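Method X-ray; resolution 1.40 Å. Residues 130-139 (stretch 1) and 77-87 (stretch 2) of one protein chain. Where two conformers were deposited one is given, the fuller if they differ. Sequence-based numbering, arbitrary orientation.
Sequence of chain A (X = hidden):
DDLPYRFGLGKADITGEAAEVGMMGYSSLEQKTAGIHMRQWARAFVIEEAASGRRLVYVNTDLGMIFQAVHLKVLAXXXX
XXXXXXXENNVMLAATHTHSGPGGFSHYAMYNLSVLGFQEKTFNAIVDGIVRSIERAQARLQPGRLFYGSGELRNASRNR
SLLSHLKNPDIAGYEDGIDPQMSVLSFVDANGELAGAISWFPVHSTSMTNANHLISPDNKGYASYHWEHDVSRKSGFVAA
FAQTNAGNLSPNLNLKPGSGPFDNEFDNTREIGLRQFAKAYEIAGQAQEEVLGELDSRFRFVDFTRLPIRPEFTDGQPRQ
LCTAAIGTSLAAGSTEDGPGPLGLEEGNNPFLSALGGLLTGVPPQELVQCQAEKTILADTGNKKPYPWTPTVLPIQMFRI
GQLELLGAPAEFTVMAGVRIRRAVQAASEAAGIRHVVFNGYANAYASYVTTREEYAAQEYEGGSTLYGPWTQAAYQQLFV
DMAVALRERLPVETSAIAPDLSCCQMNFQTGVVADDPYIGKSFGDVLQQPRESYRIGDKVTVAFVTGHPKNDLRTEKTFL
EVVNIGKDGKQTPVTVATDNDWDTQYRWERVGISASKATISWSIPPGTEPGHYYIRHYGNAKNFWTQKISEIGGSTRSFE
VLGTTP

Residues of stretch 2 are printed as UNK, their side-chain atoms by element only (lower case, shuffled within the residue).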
# COMPACT_ATOMS: atom_id res chain seq x y z
N ILE A 130 10.97 4.32 -1.68
CA ILE A 130 10.85 4.32 -0.21
C ILE A 130 12.07 5.03 0.38
O ILE A 130 11.96 5.92 1.26
CB ILE A 130 10.73 2.89 0.35
CG1 ILE A 130 9.34 2.32 -0.01
CG2 ILE A 130 10.95 2.86 1.88
CD1 ILE A 130 9.13 0.80 0.26
N VAL A 131 13.26 4.65 -0.09
CA VAL A 131 14.47 5.32 0.40
C VAL A 131 14.42 6.84 0.10
O VAL A 131 14.70 7.65 0.97
CB VAL A 131 15.74 4.66 -0.18
CG1 VAL A 131 17.01 5.48 0.19
CG2 VAL A 131 15.86 3.21 0.30
N ARG A 132 13.99 7.22 -1.09
CA ARG A 132 13.93 8.65 -1.45
C ARG A 132 12.94 9.38 -0.54
O ARG A 132 13.16 10.51 -0.14
CB ARG A 132 13.50 8.78 -2.90
CG ARG A 132 13.65 10.18 -3.50
CD ARG A 132 13.18 10.23 -5.00
NE ARG A 132 13.51 8.99 -5.72
CZ ARG A 132 12.63 8.10 -6.20
NH1 ARG A 132 11.29 8.31 -6.16
NH2 ARG A 132 13.12 6.99 -6.76
N SER A 133 11.84 8.72 -0.15
CA SER A 133 10.85 9.40 0.73
C SER A 133 11.46 9.73 2.10
O SER A 133 11.20 10.80 2.68
CB SER A 133 9.55 8.59 0.84
OG SER A 133 9.72 7.46 1.67
N ILE A 134 12.31 8.82 2.60
CA ILE A 134 12.97 9.01 3.89
C ILE A 134 14.01 10.09 3.79
O ILE A 134 14.11 10.95 4.67
CB ILE A 134 13.57 7.68 4.40
CG1 ILE A 134 12.46 6.64 4.70
CG2 ILE A 134 14.39 7.85 5.70
CD1 ILE A 134 12.97 5.16 4.88
N GLU A 135 14.76 10.09 2.69
CA GLU A 135 15.76 11.14 2.43
C GLU A 135 15.10 12.51 2.40
O GLU A 135 15.63 13.49 2.96
CB GLU A 135 16.45 10.85 1.11
CG GLU A 135 17.34 9.65 1.20
CD GLU A 135 18.04 9.36 -0.12
OE1 GLU A 135 17.47 9.66 -1.19
OE2 GLU A 135 19.15 8.81 -0.07
N ARG A 136 13.94 12.59 1.74
CA ARG A 136 13.22 13.85 1.66
C ARG A 136 12.70 14.27 3.02
O ARG A 136 12.81 15.44 3.39
CB ARG A 136 12.09 13.80 0.64
CG ARG A 136 12.63 13.65 -0.76
CD ARG A 136 11.54 13.41 -1.79
NE ARG A 136 12.07 13.63 -3.14
CZ ARG A 136 11.36 13.49 -4.25
NH1 ARG A 136 10.09 13.09 -4.20
NH2 ARG A 136 11.92 13.73 -5.44
N ALA A 137 12.14 13.33 3.77
CA ALA A 137 11.64 13.61 5.10
C ALA A 137 12.73 14.10 6.04
O ALA A 137 12.53 15.10 6.73
CB ALA A 137 10.90 12.41 5.68
N GLN A 138 13.86 13.41 6.08
CA GLN A 138 14.91 13.80 7.00
C GLN A 138 15.56 15.14 6.64
O GLN A 138 16.11 15.79 7.52
CB GLN A 138 15.95 12.71 7.13
CG GLN A 138 16.82 12.56 5.89
CD GLN A 138 17.76 11.39 5.96
OE1 GLN A 138 18.66 11.25 5.12
NE2 GLN A 138 17.57 10.53 6.95
N ALA A 139 15.46 15.56 5.37
CA ALA A 139 16.00 16.87 4.95
C ALA A 139 15.04 18.02 5.28
O ALA A 139 15.37 19.21 5.09
CB ALA A 139 16.29 16.85 3.45
N UNK A 77 19.97 -0.41 2.13
CA UNK A 77 20.23 0.88 1.48
C UNK A 77 20.37 1.99 2.50
O UNK A 77 21.25 2.86 2.37
c UNK A 77 19.08 0.41 -0.75
c UNK A 77 20.25 0.76 -1.67
n UNK A 77 19.74 -1.17 -4.76
n UNK A 77 19.97 0.35 -3.04
n UNK A 77 20.30 -1.91 -2.66
c UNK A 77 20.01 -0.91 -3.48
c UNK A 77 19.10 1.25 0.51
N UNK A 78 19.51 1.98 3.51
CA UNK A 78 19.58 3.00 4.56
C UNK A 78 20.88 2.91 5.35
O UNK A 78 21.49 3.93 5.71
c UNK A 78 17.04 4.88 4.46
c UNK A 78 15.91 2.97 5.79
c UNK A 78 18.37 2.94 5.50
c UNK A 78 17.04 3.37 4.85
N UNK A 79 21.31 1.68 5.62
CA UNK A 79 22.54 1.44 6.38
C UNK A 79 23.77 1.83 5.59
O UNK A 79 24.76 2.31 6.18
n UNK A 79 20.55 -3.88 9.20
c UNK A 79 22.63 -0.02 6.82
c UNK A 79 21.63 -0.41 7.89
c UNK A 79 20.56 -2.38 9.05
c UNK A 79 21.67 -1.92 8.13
N UNK A 80 23.72 1.66 4.27
CA UNK A 80 24.81 2.03 3.38
C UNK A 80 24.98 3.55 3.30
O UNK A 80 26.11 4.05 3.28
c UNK A 80 24.59 1.46 1.99
N UNK A 81 23.87 4.27 3.26
CA UNK A 81 23.93 5.70 2.97
C UNK A 81 23.96 6.54 4.25
O UNK A 81 24.56 7.64 4.27
c UNK A 81 23.07 7.40 1.28
c UNK A 81 22.80 6.11 2.04
c UNK A 81 22.22 7.50 0.04
n UNK A 81 21.34 9.08 -1.67
c UNK A 81 22.26 8.91 -0.51
N UNK A 82 23.35 6.02 5.31
CA UNK A 82 23.18 6.75 6.58
C UNK A 82 23.59 5.91 7.78
O UNK A 82 22.77 5.61 8.64
c UNK A 82 21.95 9.36 5.28
c UNK A 82 21.73 7.29 6.71
o UNK A 82 20.54 10.33 2.05
c UNK A 82 21.37 8.11 5.49
c UNK A 82 20.23 8.33 3.36
c UNK A 82 20.81 9.59 3.19
c UNK A 82 20.52 7.60 4.51
c UNK A 82 21.67 10.11 4.14
N UNK A 83 24.89 5.52 7.85
CA UNK A 83 25.27 4.54 8.87
C UNK A 83 25.03 5.05 10.27
O UNK A 83 25.35 6.20 10.57
c UNK A 83 26.77 4.32 8.63
c UNK A 83 27.22 5.45 7.78
c UNK A 83 26.03 5.94 7.01
N UNK A 84 24.47 4.19 11.12
CA UNK A 84 24.21 4.54 12.51
C UNK A 84 22.92 5.30 12.74
O UNK A 84 22.52 5.51 13.88
N UNK A 85 22.24 5.70 11.66
CA UNK A 85 21.03 6.50 11.80
C UNK A 85 19.79 5.62 11.85
O UNK A 85 18.91 5.79 12.72
c UNK A 85 20.90 7.51 10.65
c UNK A 85 19.64 8.33 10.81
c UNK A 85 22.14 8.46 10.57
N UNK A 86 19.71 4.69 10.89
CA UNK A 86 18.54 3.82 10.74
C UNK A 86 18.94 2.37 10.81
O UNK A 86 20.00 1.99 10.33
c UNK A 86 17.85 4.06 9.40
c UNK A 86 17.95 6.32 8.26
c UNK A 86 15.84 7.26 9.80
c UNK A 86 17.50 7.61 8.09
c UNK A 86 16.30 5.96 9.97
c UNK A 86 16.44 8.07 8.86
c UNK A 86 17.36 5.47 9.21
o UNK A 86 16.00 9.38 8.69
N UNK A 87 18.07 1.57 11.40
CA UNK A 87 18.15 0.12 11.25
C UNK A 87 16.77 -0.52 11.50
O UNK A 87 15.74 0.15 11.52
o UNK A 87 17.82 -0.02 14.05
o UNK A 87 19.95 -0.43 14.41
c UNK A 87 19.24 -0.47 12.15
c UNK A 87 18.98 -0.28 13.64

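Position 77 carries three carbons, a nitrogen, then a carbon holding two more nitrogens; its CB lies 3.8 Å from Val-131 CG2. The guanidinium makes it arginine. The charged end of Arg-77 leads away; the contact uses the base of the chain.

Position 78 has four carbons, forked at the second. Its CA-to-CB bond points sideways, yet the fork reaches Val-131 and Ile-134. It is leucine: Leu-78 CD2 sits 4.3 Å from Val-131 CG1, and Leu-78 CD1 3.8 Å from Ile-134 CD1.

At position 79 four carbons in a row end in nitrogen, a lysine out of reach of stretch 1. Position 80 has a single carbon, hence alanine, also out of reach.

Position 81 again shows four carbons ending in nitrogen, but here the CA-to-CB bond points toward stretch 1 and the terminal nitrogen meets a carboxylate. It is lysine: Lys-81 NZ donates to Glu-135 OE2 at 2.7 Å, a salt bridge.

Position 82 is one carbon and a six-carbon ring bearing oxygen; the oxygen meets Glu-135 and the ring lies by Gln-138. It is tyrosine, the first residue to leave helical geometry. Tyr-82 OH donates to Glu-135 OE2 at 3.0 Å, near the plane of the ring, while Gln-138 OE1 lies over one face, 3.3 Å from Tyr-82 CZ.

Position 83 has three carbons closing onto the backbone nitrogen, so it is proline, without contact. Position 84 has no side-chain atoms and is glycine; its phi of 83° by itself favours that residue. Position 85, one carbon carrying two more, is valine; its CA-to-CB bond points toward stretch 1, but its nearest atom, Val-85 CG1, stays 4.9 Å from Gln-138 NE2, too far for contact.

Position 86 repeats the hydroxylated ring, which meets Gln-138 and Ile-134, and is tyrosine. Gln-138 NE2 donates a weak hydrogen bond to Tyr-86 OH, bent despite its 2.6 Å length, and Ile-134 CG2 packs 3.8 Å from Tyr-86 CZ. Position 87, two carbons with two oxygens on the second, is aspartate, which turns to partners elsewhere.

The contact works by layering. The helix axes come no closer than 11.1 Å and cross at 46°, so side chains must span the gap. Val-131, Ile-134 and Leu-78 supply an apolar patch; further along, Glu-135 gathers Lys-81 and Tyr-82 on a single oxygen. Beyond the helix end, the two tyrosines extend the contact to Gln-138, whose amide oxygen and nitrogen approach different rings.

Stretch 2 (77-87) RLKAKYPGVYD
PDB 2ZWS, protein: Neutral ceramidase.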